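PDB 3U4F: mandelate racemase/muconate lactonizing enzyme family protein from Roseovarius nubinhibens ISM, which probably acts as a magnesium-dependent hydro-lyase of the enolase superfamily, holding its metal ion at the mouth of a TIM barrel. Local coordinates for residues F230-P235 with G256-D261; P306-L311 with L316-L321. All coordinates share one frame; numbering follows the deposited sequence.

Both interactions border one site, the guanidine-occupied pocket of the barrel, although their centres lie about 16 Å apart. Interaction 1 (230-235 with 256-261) supplies E231 and E257 to the magnesium ion, whose third carboxylate ligand is D205. Interaction 2 (306-311 with 316-321) sets H307 beside that metal group; its side chain is about 4 Å from the ion. They meet where H307 CD2 packs 3.3 Å from E257 OE1, and guanidine touches both. Interaction 1 thus supplies two of the metal's carboxylate ligands, while interaction 2 joins the neighbouring pocket wall to the helix behind it. E333, hydrogen-bonded to guanidine, also borders the pocket.

Interaction 1 of 2, residues F230-P235 with G256-D261; sequences FEEPCP and GEQDCD. With MG (magnesium ion), chain E; GAI (guanidine), chain F.
A chi1 of 178° swings CG of E231 to the far side from its amide nitrogen, and the side chain then runs out extended, whereas E257 turns CG in between its own N and carbonyl carbon (chi1 71°) before extending; the two side chains meet nearly perpendicular and deliver one carboxylate oxygen each to the same magnesium ion. The bonds are short, 2.1 Å from E231 OE2 and 2.0 Å from E257 OE1. These two oxygens lie 2.8 Å apart without a hydrogen bond, a closeness explained by the shared cation, and their carboxylate planes stand 75° from each other. Guanidine N2 and N3, water 2 and D205 bring the ligands to six. The second oxygen, E257 OE2, comes 3.0 Å from guanidine N2 and is salt-bridged to K94 of the second subunit; E231 OE1 turns instead to K167, H229 and Q278.

E232 acts from the second shell. Metal-bound water 2 lies 2.8 Å from E232 OE1 and can donate to it, although other acceptors compete for its protons; E232 may thus help to orient that ligand. The same OE1 accepts from water 1 at 2.9 Å, and water 1 in turn receives the N-H of G256, bridging the segments. E232 OE2 is hydrogen-bonded to S208.

The contact joins the C-terminal ends of adjacent parallel barrel strands 229-231 and 253-255. Beyond the second strand, G256 to D259 forms a type I turn leading toward helix 262-270; F230 and P233 pack on helix 212-224, and C234 on helix 239-248.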
loop_
_atom_site.group_PDB
_atom_site.type_symbol
_atom_site.label_atom_id
_atom_site.label_comp_id
_atom_site.label_asym_id
_atom_site.label_seq_id
_atom_site.Cartn_x
_atom_site.Cartn_y
_atom_site.Cartn_z
ATOM N N PHE A 230 7.838 -24.785 3.540
ATOM C CA PHE A 230 8.090 -23.913 4.700
ATOM C C PHE A 230 7.775 -22.490 4.245
ATOM O O PHE A 230 8.562 -21.840 3.529
ATOM C CB PHE A 230 9.573 -24.077 5.085
ATOM C CG PHE A 230 10.001 -23.323 6.319
ATOM C CD1 PHE A 230 9.080 -22.824 7.228
ATOM C CD2 PHE A 230 11.357 -23.192 6.588
ATOM C CE1 PHE A 230 9.512 -22.156 8.395
ATOM C CE2 PHE A 230 11.803 -22.528 7.760
ATOM C CZ PHE A 230 10.891 -22.024 8.646
ATOM N N GLU A 231 6.611 -22.013 4.657
ATOM C CA GLU A 231 6.060 -20.779 4.143
ATOM C C GLU A 231 6.334 -19.589 5.066
ATOM O O GLU A 231 6.182 -19.699 6.264
ATOM C CB GLU A 231 4.563 -20.976 3.929
ATOM C CG GLU A 231 3.830 -19.746 3.427
ATOM C CD GLU A 231 2.469 -20.109 2.870
ATOM O OE1 GLU A 231 2.251 -21.325 2.573
ATOM O OE2 GLU A 231 1.638 -19.176 2.703
ATOM N N GLU A 232 6.732 -18.479 4.450
ATOM C CA GLU A 232 6.895 -17.168 5.076
ATOM C C GLU A 232 7.703 -17.259 6.371
ATOM O O GLU A 232 7.233 -16.873 7.417
ATOM C CB GLU A 232 5.515 -16.489 5.280
ATOM C CG GLU A 232 5.570 -14.969 5.486
ATOM C CD GLU A 232 4.177 -14.350 5.484
ATOM O OE1 GLU A 232 3.442 -14.645 4.519
ATOM O OE2 GLU A 232 3.847 -13.563 6.425
ATOM N N PRO A 233 8.926 -17.815 6.299
ATOM C CA PRO A 233 9.694 -18.044 7.548
ATOM C C PRO A 233 10.006 -16.744 8.279
ATOM O O PRO A 233 10.030 -16.708 9.522
ATOM C CB PRO A 233 11.022 -18.666 7.041
ATOM C CG PRO A 233 11.095 -18.320 5.556
ATOM C CD PRO A 233 9.621 -18.353 5.110
ATOM N N CYS A 234 10.274 -15.703 7.494
ATOM C CA CYS A 234 10.722 -14.404 7.991
ATOM C C CYS A 234 9.739 -13.290 7.593
ATOM O O CYS A 234 8.991 -13.427 6.618
ATOM C CB CYS A 234 12.064 -14.076 7.354
ATOM S SG CYS A 234 13.397 -15.280 7.741
ATOM N N PRO A 235 9.801 -12.148 8.276
ATOM C CA PRO A 235 8.986 -11.009 7.833
ATOM C C PRO A 235 8.962 -10.844 6.308
ATOM O O PRO A 235 10.013 -10.686 5.667
ATOM C CB PRO A 235 9.678 -9.812 8.514
ATOM C CG PRO A 235 10.143 -10.453 9.861
ATOM C CD PRO A 235 10.716 -11.773 9.383
ATOM N N GLY A 256 4.802 -14.862 -0.575
ATOM C CA GLY A 256 4.384 -13.777 -1.455
ATOM C C GLY A 256 2.924 -13.367 -1.279
ATOM O O GLY A 256 2.466 -12.481 -1.992
ATOM N N GLU A 257 2.197 -13.982 -0.347
ATOM C CA GLU A 257 0.764 -13.734 -0.253
ATOM C C GLU A 257 0.402 -12.278 0.010
ATOM O O GLU A 257 -0.641 -11.841 -0.467
ATOM C CB GLU A 257 0.074 -14.648 0.748
ATOM C CG GLU A 257 0.403 -14.352 2.211
ATOM C CD GLU A 257 -0.029 -15.486 3.073
ATOM O OE1 GLU A 257 0.409 -16.644 2.808
ATOM O OE2 GLU A 257 -0.795 -15.215 4.020
ATOM N N GLN A 258 1.263 -11.531 0.721
ATOM C CA GLN A 258 0.984 -10.079 0.977
ATOM C C GLN A 258 1.590 -9.148 -0.040
ATOM O O GLN A 258 1.471 -7.938 0.077
ATOM C CB GLN A 258 1.452 -9.645 2.374
ATOM C CG GLN A 258 0.630 -10.212 3.493
ATOM C CD GLN A 258 1.124 -11.552 4.036
ATOM O OE1 GLN A 258 2.256 -11.996 3.783
ATOM N NE2 GLN A 258 0.297 -12.163 4.855
ATOM N N ASP A 259 2.238 -9.699 -1.054
ATOM C CA ASP A 259 2.891 -8.879 -2.051
ATOM C C ASP A 259 1.943 -8.463 -3.169
ATOM O O ASP A 259 1.493 -9.302 -3.947
ATOM C CB ASP A 259 4.081 -9.643 -2.609
ATOM C CG ASP A 259 5.243 -9.630 -1.644
ATOM O OD1 ASP A 259 5.922 -8.575 -1.568
ATOM O OD2 ASP A 259 5.431 -10.625 -0.919
ATOM N N CYS A 260 1.666 -7.164 -3.245
ATOM C CA CYS A 260 0.706 -6.660 -4.222
ATOM C C CYS A 260 1.409 -5.757 -5.261
ATOM O O CYS A 260 0.791 -5.266 -6.196
ATOM C CB CYS A 260 -0.431 -5.916 -3.491
ATOM S SG CYS A 260 0.095 -4.477 -2.570
ATOM N N ASP A 261 2.722 -5.591 -5.116
ATOM C CA ASP A 261 3.508 -4.657 -5.944
ATOM C C ASP A 261 4.283 -5.455 -6.990
ATOM O O ASP A 261 5.151 -6.244 -6.639
ATOM C CB ASP A 261 4.466 -3.847 -5.038
ATOM C CG ASP A 261 5.389 -2.895 -5.813
ATOM O OD1 ASP A 261 5.426 -2.908 -7.058
ATOM O OD2 ASP A 261 6.098 -2.107 -5.148
HETATM MG MG MG E . 0.651 -18.124 4.203
HETATM C C GAI F . -1.782 -18.849 4.622
HETATM N N1 GAI F . -2.992 -19.301 4.830
HETATM N N2 GAI F . -1.184 -17.841 5.351
HETATM N N3 GAI F . -1.047 -19.335 3.607
HETATM O O HOH W 1 4.959 -14.191 2.106
HETATM O O HOH W 2 2.025 -17.031 5.132
#

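Interaction 2 of 2, residues P306-L311 with L316-L321. With GAI (guanidine), chain F.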
loop_
_atom_site.group_PDB
_atom_site.type_symbol
_atom_site.label_atom_id
_atom_site.label_comp_id
_atom_site.label_asym_id
_atom_site.label_seq_id
_atom_site.Cartn_x
_atom_site.Cartn_y
_atom_site.Cartn_z
ATOM N N PRO A 306 -0.781 -20.507 -5.189
ATOM C CA PRO A 306 -1.373 -19.273 -4.637
ATOM C C PRO A 306 -1.936 -19.426 -3.236
ATOM O O PRO A 306 -2.239 -20.523 -2.792
ATOM C CB PRO A 306 -2.509 -18.961 -5.633
ATOM C CG PRO A 306 -2.024 -19.536 -6.915
ATOM C CD PRO A 306 -1.428 -20.877 -6.448
ATOM N N HIS A 307 -2.088 -18.289 -2.554
ATOM C CA HIS A 307 -2.678 -18.239 -1.251
ATOM C C HIS A 307 -4.171 -18.069 -1.450
ATOM O O HIS A 307 -4.640 -17.269 -2.266
ATOM C CB HIS A 307 -2.108 -17.013 -0.520
ATOM C CG HIS A 307 -2.871 -16.604 0.697
ATOM N ND1 HIS A 307 -3.857 -15.638 0.664
ATOM C CD2 HIS A 307 -2.757 -16.986 1.991
ATOM C CE1 HIS A 307 -4.322 -15.449 1.891
ATOM N NE2 HIS A 307 -3.672 -16.253 2.712
ATOM N N CYS A 308 -4.934 -18.815 -0.696
ATOM C CA CYS A 308 -6.370 -18.542 -0.676
ATOM C C CYS A 308 -6.840 -19.092 0.604
ATOM O O CYS A 308 -6.851 -20.313 0.769
ATOM C CB CYS A 308 -7.140 -19.122 -1.896
ATOM S SG CYS A 308 -6.646 -20.650 -2.584
ATOM N N ALA A 309 -7.229 -18.190 1.499
ATOM C CA ALA A 309 -7.390 -18.535 2.898
ATOM C C ALA A 309 -8.828 -18.541 3.454
ATOM O O ALA A 309 -9.035 -18.598 4.669
ATOM C CB ALA A 309 -6.491 -17.672 3.735
ATOM N N ASN A 310 -9.814 -18.448 2.576
ATOM C CA ASN A 310 -11.177 -18.716 2.996
ATOM C C ASN A 310 -11.954 -19.194 1.786
ATOM O O ASN A 310 -11.415 -19.222 0.665
ATOM C CB ASN A 310 -11.838 -17.492 3.593
ATOM C CG ASN A 310 -11.765 -16.320 2.687
ATOM O OD1 ASN A 310 -12.339 -16.314 1.604
ATOM N ND2 ASN A 310 -11.037 -15.296 3.122
ATOM N N LEU A 311 -13.206 -19.562 2.035
ATOM C CA LEU A 311 -14.065 -20.096 0.979
ATOM C C LEU A 311 -15.057 -19.079 0.437
ATOM O O LEU A 311 -16.205 -19.428 0.063
ATOM C CB LEU A 311 -14.772 -21.380 1.443
ATOM C CG LEU A 311 -13.804 -22.512 1.810
ATOM C CD1 LEU A 311 -14.525 -23.770 2.415
ATOM C CD2 LEU A 311 -12.848 -22.819 0.630
ATOM N N LEU A 316 -12.068 -20.581 -5.497
ATOM C CA LEU A 316 -12.493 -20.930 -6.854
ATOM C C LEU A 316 -11.647 -20.270 -7.933
ATOM O O LEU A 316 -11.254 -20.919 -8.919
ATOM C CB LEU A 316 -13.981 -20.586 -7.069
ATOM C CG LEU A 316 -14.566 -20.928 -8.455
ATOM C CD1 LEU A 316 -14.355 -22.449 -8.793
ATOM C CD2 LEU A 316 -16.047 -20.576 -8.471
ATOM N N PHE A 317 -11.344 -18.983 -7.752
ATOM C CA PHE A 317 -10.517 -18.271 -8.719
ATOM C C PHE A 317 -9.157 -18.950 -8.848
ATOM O O PHE A 317 -8.613 -19.071 -9.956
ATOM C CB PHE A 317 -10.289 -16.810 -8.312
ATOM C CG PHE A 317 -11.548 -15.948 -8.245
ATOM C CD1 PHE A 317 -12.704 -16.265 -8.945
ATOM C CD2 PHE A 317 -11.549 -14.791 -7.464
ATOM C CE1 PHE A 317 -13.883 -15.435 -8.859
ATOM C CE2 PHE A 317 -12.698 -13.945 -7.391
ATOM C CZ PHE A 317 -13.846 -14.253 -8.103
ATOM N N THR A 318 -8.616 -19.381 -7.711
ATOM C CA THR A 318 -7.317 -20.058 -7.684
ATOM C C THR A 318 -7.397 -21.440 -8.376
ATOM O O THR A 318 -6.475 -21.831 -9.112
ATOM C CB THR A 318 -6.858 -20.239 -6.238
ATOM O OG1 THR A 318 -6.815 -18.947 -5.582
ATOM C CG2 THR A 318 -5.478 -20.873 -6.203
HETATM N N MSE A 319 -8.504 -22.152 -8.158
HETATM C CA MSE A 319 -8.745 -23.424 -8.866
HETATM C C MSE A 319 -8.692 -23.232 -10.366
HETATM O O MSE A 319 -7.989 -23.966 -11.056
HETATM C CB MSE A 319 -10.089 -24.016 -8.441
HETATM C CG MSE A 319 -10.091 -24.566 -7.039
HETATM SE SE MSE A 319 -11.892 -24.769 -6.310
HETATM C CE MSE A 319 -12.759 -25.889 -7.719
ATOM N N HIS A 320 -9.425 -22.251 -10.902
ATOM C CA HIS A 320 -9.324 -21.952 -12.350
ATOM C C HIS A 320 -7.900 -21.587 -12.788
ATOM O O HIS A 320 -7.439 -22.029 -13.825
ATOM C CB HIS A 320 -10.258 -20.811 -12.757
ATOM C CG HIS A 320 -11.702 -21.203 -12.889
ATOM N ND1 HIS A 320 -12.520 -21.422 -11.806
ATOM C CD2 HIS A 320 -12.482 -21.347 -13.985
ATOM C CE1 HIS A 320 -13.746 -21.701 -12.225
ATOM N NE2 HIS A 320 -13.751 -21.644 -13.546
ATOM N N LEU A 321 -7.204 -20.750 -12.025
ATOM C CA LEU A 321 -5.817 -20.411 -12.366
ATOM C C LEU A 321 -4.866 -21.645 -12.395
ATOM O O LEU A 321 -4.046 -21.807 -13.315
ATOM C CB LEU A 321 -5.278 -19.360 -11.385
ATOM C CG LEU A 321 -3.886 -18.826 -11.748
ATOM C CD1 LEU A 321 -4.054 -17.599 -12.604
ATOM C CD2 LEU A 321 -3.070 -18.489 -10.502
HETATM C C GAI F . -1.782 -18.849 4.622
HETATM N N1 GAI F . -2.992 -19.301 4.830
HETATM N N2 GAI F . -1.184 -17.841 5.351
HETATM N N3 GAI F . -1.047 -19.335 3.607
HETATM O O HOH W 3 -5.200 -16.705 -4.885
#
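The pocket wall at 306-311 belongs to the enolase-type barrel and leads into helix 313-322, on which it packs in this contact. P306 and T318 carry the apolar part: methyl CG2 of T318 lies 3.6 Å from P306 CB, the two side chains running alongside each other, head to tail. Farther along the helix, L321 sends only its CD2 branch to the proline, 3.9 Å from P306 CG. C308 also meets T318, its SG 3.7 Å from T318 CB.

The torsion of T318 divides its work. With CG2 anti to the backbone N and OG1 beside that N (chi1 -57°), the methyl reaches the proline while the hydroxyl stays near the helix backbone, where it is hydrogen-bonded to V314 O. Water 3 supplies the polar link between segments, donating to H307 O at 2.7 Å and to T318 OG1 at 2.8 Å.

The CA–CB bond of H307 is directed away from the helix. Its imidazole edge faces guanidine: CD2 is 3.3 Å from guanidine N3, which lies near the ring plane. Across the ring from CD2, ND1 is hydrogen-bonded to D280, a pairing that resembles the His-Asp dyad of mandelate racemase. The amide N of C308 is hydrogen-bonded to E333.

The chemistry is divided accordingly. Toward the helix the wall offers proline carbons, sulfur and one carbonyl, and one bridging water donates to that carbonyl and to the threonine hydroxyl; toward the pocket it offers imidazole, whose ND1 bond to D280 should limit rotation of the ring beside the bound guanidine.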